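Local coordinates for protein putative sarcosine dimethylglycine methyltransferase (Galdieria sulphuraria, PDB 2O57) that probably transfers methyl groups from S-adenosylmethionine to sarcosine and dimethylglycine, using a Rossmann-like methyltransferase fold, at residues S72-A75 and M76-V79; F170-C173 and A174-L177; I250-S253 and S254-A257. All coordinates share one frame; numbering follows the deposited sequence.

Contact 1: S72-A75 and M76-V79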
loop_
_atom_site.group_PDB
_atom_site.type_symbol
_atom_site.label_atom_id
_atom_site.label_comp_id
_atom_site.label_asym_id
_atom_site.label_seq_id
_atom_site.Cartn_x
_atom_site.Cartn_y
_atom_site.Cartn_z
ATOM N N SER A 72 -4.108 9.180 -6.125
ATOM C CA SER A 72 -3.512 9.935 -5.028
ATOM C C SER A 72 -2.031 9.595 -4.841
ATOM O O SER A 72 -1.222 10.489 -4.620
ATOM C CB SER A 72 -4.320 9.724 -3.735
ATOM O OG SER A 72 -3.747 10.451 -2.659
ATOM N N GLU A 73 -1.673 8.313 -4.969
ATOM C CA GLU A 73 -0.288 7.865 -4.822
ATOM C C GLU A 73 0.526 8.516 -5.954
ATOM O O GLU A 73 1.553 9.126 -5.706
ATOM C CB GLU A 73 -0.182 6.322 -4.855
ATOM C CG GLU A 73 -0.906 5.605 -3.660
ATOM C CD GLU A 73 -0.169 5.715 -2.351
ATOM O OE1 GLU A 73 1.017 6.136 -2.349
ATOM O OE2 GLU A 73 -0.754 5.377 -1.313
ATOM N N LEU A 74 0.018 8.429 -7.179
ATOM C CA LEU A 74 0.663 9.028 -8.331
ATOM C C LEU A 74 0.811 10.555 -8.184
ATOM O O LEU A 74 1.849 11.113 -8.522
ATOM C CB LEU A 74 -0.134 8.698 -9.590
ATOM C CG LEU A 74 0.560 8.764 -10.947
ATOM C CD1 LEU A 74 1.915 8.045 -10.943
ATOM C CD2 LEU A 74 -0.378 8.116 -12.002
ATOM N N ALA A 75 -0.231 11.226 -7.698
ATOM C CA ALA A 75 -0.201 12.693 -7.538
ATOM C C ALA A 75 0.906 13.164 -6.577
ATOM O O ALA A 75 1.541 14.226 -6.792
ATOM C CB ALA A 75 -1.571 13.220 -7.088
HETATM N N MSE A 76 1.140 12.367 -5.521
HETATM C CA MSE A 76 2.194 12.678 -4.531
HETATM C C MSE A 76 3.584 12.706 -5.185
HETATM O O MSE A 76 4.492 13.344 -4.659
HETATM C CB MSE A 76 2.174 11.680 -3.342
HETATM C CG MSE A 76 0.897 11.745 -2.487
HETATM SE SE MSE A 76 0.824 13.378 -1.488
HETATM C CE MSE A 76 1.810 12.808 0.086
ATOM N N THR A 77 3.759 12.044 -6.334
ATOM C CA THR A 77 5.074 12.077 -7.025
ATOM C C THR A 77 5.291 13.331 -7.886
ATOM O O THR A 77 6.380 13.504 -8.442
ATOM C CB THR A 77 5.334 10.798 -7.911
ATOM O OG1 THR A 77 4.546 10.863 -9.113
ATOM C CG2 THR A 77 5.052 9.484 -7.110
ATOM N N GLY A 78 4.274 14.195 -8.000
ATOM C CA GLY A 78 4.386 15.408 -8.812
ATOM C C GLY A 78 4.081 15.305 -10.299
ATOM O O GLY A 78 4.026 16.331 -10.967
ATOM N N VAL A 79 3.820 14.100 -10.811
ATOM C CA VAL A 79 3.701 13.909 -12.275
ATOM C C VAL A 79 2.353 14.320 -12.857
ATOM O O VAL A 79 2.251 14.524 -14.087
ATOM C CB VAL A 79 4.016 12.464 -12.768
ATOM C CG1 VAL A 79 5.519 12.104 -12.543
ATOM C CG2 VAL A 79 3.060 11.420 -12.145
#
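The flat group at the centre is the Leu74 carbonyl, which takes two bonds from Thr77. The hydroxyl Thr77 OG1 reaches Leu74 O in the plane of the carbonyl at 2.8 Å, whereas Thr77 N, 3.0 Å from Leu74 O, sits well above that plane. The next carbonyl is met in the same way from above: Gly78 N donates to Ala75 O at 3.0 Å in a nearly straight bond (161°). These two i to i+3 bonds, of 3-10 type, tighten the chain where helix 59-76 runs out; one residue earlier, Met76 N still makes the alpha-helical i to i+4 bond to Ser72 O (3.1 Å). Thr77 can use its hydroxyl because OG1 stands between its own backbone N and carbonyl carbon (chi1 75°), facing back along the helix. Gly78 then turns the chain with a positive phi of 86°, where a side chain would jam against the preceding carbonyl oxygen. Val79 consequently folds back, and its CG2 touches Leu74 CD1 at 3.8 Å, the two side chains crossing at about a right angle. Met76, present as selenomethionine, runs the other way: its CG passes Ser72 O at 3.3 Å, and its chain, bent at chi2 and chi3, packs against Tyr50 of the second subunit. The buried carboxylate of Glu73 leads away from the turn, OE1 in salt bridges with Arg230 and with Arg234 of the second subunit. Beneath the turn, Leu74 and Val79 rest on Phe153 of strand 151-157 and Val182 of strand 181-190, while Thr77 leans on Leu229 of strand 226-233, seating the helix end on the central sheet.

Contact 2: F170-C173 and A174-L177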
loop_
_atom_site.group_PDB
_atom_site.type_symbol
_atom_site.label_atom_id
_atom_site.label_comp_id
_atom_site.label_asym_id
_atom_site.label_seq_id
_atom_site.Cartn_x
_atom_site.Cartn_y
_atom_site.Cartn_z
ATOM N N PHE A 170 8.300 -4.523 -19.131
ATOM C CA PHE A 170 9.043 -3.530 -18.360
ATOM C C PHE A 170 10.086 -2.783 -19.212
ATOM O O PHE A 170 10.304 -1.611 -18.994
ATOM C CB PHE A 170 9.660 -4.162 -17.091
ATOM C CG PHE A 170 8.677 -4.290 -15.956
ATOM C CD1 PHE A 170 8.395 -3.182 -15.118
ATOM C CD2 PHE A 170 8.057 -5.506 -15.698
ATOM C CE1 PHE A 170 7.455 -3.293 -14.081
ATOM C CE2 PHE A 170 7.153 -5.649 -14.652
ATOM C CZ PHE A 170 6.835 -4.534 -13.835
ATOM N N GLN A 171 10.690 -3.446 -20.208
ATOM C CA GLN A 171 11.643 -2.757 -21.095
ATOM C C GLN A 171 10.917 -1.642 -21.894
ATOM O O GLN A 171 11.466 -0.551 -22.102
ATOM C CB GLN A 171 12.330 -3.748 -22.057
ATOM C CG GLN A 171 13.410 -4.603 -21.376
ATOM C CD GLN A 171 13.950 -5.687 -22.268
ATOM O OE1 GLN A 171 13.259 -6.168 -23.160
ATOM N NE2 GLN A 171 15.191 -6.085 -22.032
ATOM N N GLU A 172 9.738 -1.969 -22.415
ATOM C CA GLU A 172 8.924 -1.003 -23.160
ATOM C C GLU A 172 8.456 0.132 -22.264
ATOM O O GLU A 172 8.470 1.277 -22.682
ATOM C CB GLU A 172 7.719 -1.675 -23.833
ATOM C CG GLU A 172 8.088 -2.501 -25.083
ATOM C CD GLU A 172 8.602 -1.582 -26.166
ATOM O OE1 GLU A 172 7.777 -0.966 -26.872
ATOM O OE2 GLU A 172 9.827 -1.441 -26.297
ATOM N N CYS A 173 8.021 -0.198 -21.041
ATOM C CA CYS A 173 7.611 0.848 -20.082
ATOM C C CYS A 173 8.751 1.849 -19.847
ATOM O O CYS A 173 8.537 3.076 -19.921
ATOM C CB CYS A 173 7.104 0.265 -18.763
ATOM S SG CYS A 173 5.481 -0.589 -18.901
ATOM N N ALA A 174 9.952 1.332 -19.576
ATOM C CA ALA A 174 11.084 2.192 -19.338
ATOM C C ALA A 174 11.453 3.008 -20.578
ATOM O O ALA A 174 11.693 4.205 -20.469
ATOM C CB ALA A 174 12.286 1.415 -18.780
ATOM N N ARG A 175 11.429 2.372 -21.754
ATOM C CA ARG A 175 11.717 3.059 -23.017
ATOM C C ARG A 175 10.817 4.278 -23.254
ATOM O O ARG A 175 11.285 5.356 -23.629
ATOM C CB ARG A 175 11.583 2.092 -24.212
ATOM C CG ARG A 175 11.919 2.751 -25.542
ATOM C CD ARG A 175 11.779 1.796 -26.727
ATOM N NE ARG A 175 10.386 1.386 -26.963
ATOM C CZ ARG A 175 9.475 2.134 -27.583
ATOM N NH1 ARG A 175 9.781 3.367 -28.003
ATOM N NH2 ARG A 175 8.256 1.645 -27.781
ATOM N N VAL A 176 9.517 4.105 -23.054
ATOM C CA VAL A 176 8.592 5.174 -23.396
ATOM C C VAL A 176 8.420 6.243 -22.317
ATOM O O VAL A 176 7.861 7.295 -22.568
ATOM C CB VAL A 176 7.233 4.640 -23.905
ATOM C CG1 VAL A 176 7.458 3.716 -25.132
ATOM C CG2 VAL A 176 6.394 3.948 -22.762
ATOM N N LEU A 177 8.898 5.965 -21.111
ATOM C CA LEU A 177 8.844 6.964 -20.058
ATOM C C LEU A 177 9.930 7.973 -20.282
ATOM O O LEU A 177 11.056 7.625 -20.691
ATOM C CB LEU A 177 9.013 6.342 -18.663
ATOM C CG LEU A 177 7.778 5.794 -17.954
ATOM C CD1 LEU A 177 8.226 5.036 -16.689
ATOM C CD2 LEU A 177 6.810 6.939 -17.613
#
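Arg175 grips Glu172, three residues before it on the helix, side-on with two nitrogens. NH2 of Arg175 meets OE1 of Glu172 at 2.8 Å, almost straight (175°), and NE of Arg175 meets OE2 of Glu172 at 3.0 Å. Both oxygens are approached on their syn sides and lie close to the guanidinium plane, but the carboxylate is rotated 31° from it, so the paired groups are twisted rather than coplanar. The two side chains run alongside each other: Glu172 bends at chi2, while Arg175 leaves the backbone extended, with CG opposite its N (chi1 -178°), and turns at chi3 to bring NE and NH2 round. On one guanidinium face lies Val176 CG1, 3.3 Å above the plane and toward its rim. Below the pair, the backbone holds the spacing: Arg175 N bonds Gln171 O at 2.9 Å and Val176 N bonds Glu172 O at 3.0 Å. Leu177 N closes the last turn on Cys173 O at 3.1 Å before the chain enters a strand. Further out, Ile144 N also donates to Glu172 OE1, and the other end of the guanidinium, NH1, binds Asp148 and the Cys146 carbonyl. Arg175 is thus shared between two carboxylates and ties helix 166-176 to the loop before strand 151-157. With Glu172 buried, the two-point pairing and the extra N-H from Ile144 are likely to stabilise its negative charge within the protein.

Contact 3: I250-S253 and S254-A257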
loop_
_atom_site.group_PDB
_atom_site.type_symbol
_atom_site.label_atom_id
_atom_site.label_comp_id
_atom_site.label_asym_id
_atom_site.label_seq_id
_atom_site.Cartn_x
_atom_site.Cartn_y
_atom_site.Cartn_z
ATOM N N ILE A 250 -23.778 -14.656 -9.767
ATOM C CA ILE A 250 -24.897 -15.533 -9.354
ATOM C C ILE A 250 -26.208 -14.740 -9.419
ATOM O O ILE A 250 -27.221 -15.220 -9.965
ATOM C CB ILE A 250 -24.618 -16.158 -7.957
ATOM C CG1 ILE A 250 -23.527 -17.229 -8.106
ATOM C CG2 ILE A 250 -25.922 -16.734 -7.342
ATOM C CD1 ILE A 250 -22.897 -17.697 -6.746
ATOM N N LYS A 251 -26.176 -13.516 -8.910
ATOM C CA LYS A 251 -27.357 -12.652 -8.927
ATOM C C LYS A 251 -27.930 -12.482 -10.344
ATOM O O LYS A 251 -29.162 -12.507 -10.541
ATOM C CB LYS A 251 -27.006 -11.282 -8.371
ATOM C CG LYS A 251 -28.155 -10.294 -8.418
ATOM C CD LYS A 251 -27.962 -9.093 -7.489
ATOM C CE LYS A 251 -29.214 -8.194 -7.567
ATOM N NZ LYS A 251 -28.903 -6.758 -7.202
ATOM N N ARG A 252 -27.036 -12.270 -11.312
ATOM C CA ARG A 252 -27.438 -11.926 -12.684
ATOM C C ARG A 252 -27.530 -13.099 -13.648
ATOM O O ARG A 252 -27.674 -12.889 -14.850
ATOM C CB ARG A 252 -26.422 -10.948 -13.257
ATOM C CG ARG A 252 -26.153 -9.729 -12.381
ATOM C CD ARG A 252 -27.124 -8.666 -12.734
ATOM N NE ARG A 252 -26.758 -7.399 -12.153
ATOM C CZ ARG A 252 -27.383 -6.265 -12.406
ATOM N NH1 ARG A 252 -28.418 -6.243 -13.251
ATOM N NH2 ARG A 252 -26.968 -5.154 -11.815
ATOM N N SER A 253 -27.413 -14.315 -13.132
ATOM C CA SER A 253 -27.359 -15.553 -13.917
ATOM C C SER A 253 -28.390 -15.677 -15.032
ATOM O O SER A 253 -28.018 -15.901 -16.177
ATOM C CB SER A 253 -27.480 -16.789 -13.011
ATOM O OG SER A 253 -27.359 -17.976 -13.796
ATOM N N SER A 254 -29.674 -15.582 -14.706
ATOM C CA SER A 254 -30.709 -15.785 -15.728
ATOM C C SER A 254 -30.774 -14.583 -16.699
ATOM O O SER A 254 -30.925 -14.757 -17.906
ATOM C CB SER A 254 -32.057 -16.096 -15.068
ATOM O OG SER A 254 -32.439 -15.010 -14.269
ATOM N N GLU A 255 -30.586 -13.375 -16.158
ATOM C CA GLU A 255 -30.606 -12.128 -16.911
ATOM C C GLU A 255 -29.549 -12.087 -18.052
ATOM O O GLU A 255 -29.770 -11.505 -19.111
ATOM C CB GLU A 255 -30.385 -11.026 -15.881
ATOM C CG GLU A 255 -30.313 -9.608 -16.346
ATOM C CD GLU A 255 -29.964 -8.687 -15.186
ATOM O OE1 GLU A 255 -30.540 -8.879 -14.096
ATOM O OE2 GLU A 255 -29.120 -7.782 -15.351
ATOM N N ILE A 256 -28.419 -12.748 -17.850
ATOM C CA ILE A 256 -27.294 -12.689 -18.795
ATOM C C ILE A 256 -27.130 -13.974 -19.626
ATOM O O ILE A 256 -26.248 -14.056 -20.509
ATOM C CB ILE A 256 -25.961 -12.428 -18.026
ATOM C CG1 ILE A 256 -25.630 -13.632 -17.112
ATOM C CG2 ILE A 256 -26.027 -11.097 -17.250
ATOM C CD1 ILE A 256 -24.328 -13.485 -16.344
ATOM N N ALA A 257 -27.979 -14.965 -19.371
ATOM C CA ALA A 257 -27.720 -16.347 -19.855
ATOM C C ALA A 257 -27.772 -16.491 -21.380
ATOM O O ALA A 257 -27.239 -17.473 -21.948
ATOM C CB ALA A 257 -28.676 -17.304 -19.242
HETATM O O HOH W 1 -30.676 -12.778 -13.101
HETATM O O HOH W 2 -30.607 -15.243 -11.852
#
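Arg252 and Glu255 lie side by side and point the same way, yet their flat ends stand nearly perpendicular, the guanidinium and carboxylate planes 82° apart. In this arrangement a single bond joins them: Arg252 NH1 donates to the syn lone pair of Glu255 OE2 at 2.7 Å, with a bent N-H...O angle of 141°. The aliphatic part of the arginine shares the approach, CD of Arg252 lying 3.4 Å from Glu255 OE2. Glu255 reaches forward on an extended chain, its CG opposite the backbone N (chi1 178°), whereas Arg252 bends at chi2. Each charge has further company, since Arg252 NE is paired with Glu248 and Glu255 OE2 is also hydrogen-bonded to His38. With an alanine here in place of Arg252, Glu248 and Glu255 would probably lose the positive partner they share, and Glu255 would be held less firmly. Ile256 points back at the arginine's backbone, its CG1 3.1 Å from Arg252 O, and its N makes a weak bond to that same oxygen. Water bridges the break between the helices: one molecule donates to Lys251 O and accepts from Glu255 N at 3.1 Å, and a second accepts from Ser254 N. This is the joint where helix 235-251 ends and the short, weakly bonded helix 253-256 begins. Arg252 and Ile256 pack on helix 27-40 through Val39, Phe35 and His38, while Ser253 OG bonds Gln265 of helix 262-280, which Ile256 and Ala257 also touch.

All three are local contacts at helix ends, but their settings differ. Contact 2 is buried, on a helix packed against the sheet; contact 1 is partly buried, its apolar side on strands 151-157 and 181-190, which contact 2 also touches, and its outer side at the second subunit. Their centres are about 19 Å apart, without touching. Contact 3 lies at the surface among helices, its centre about 40 Å from that of contact 1 and about 41 Å from that of contact 2, across the middle of the chain. Contact 1 relies on backbone and hydroxyl bonds; contacts 2 and 3 both pair an arginine with a glutamate three residues away, two-pronged in the interior but single and bent at the watered surface.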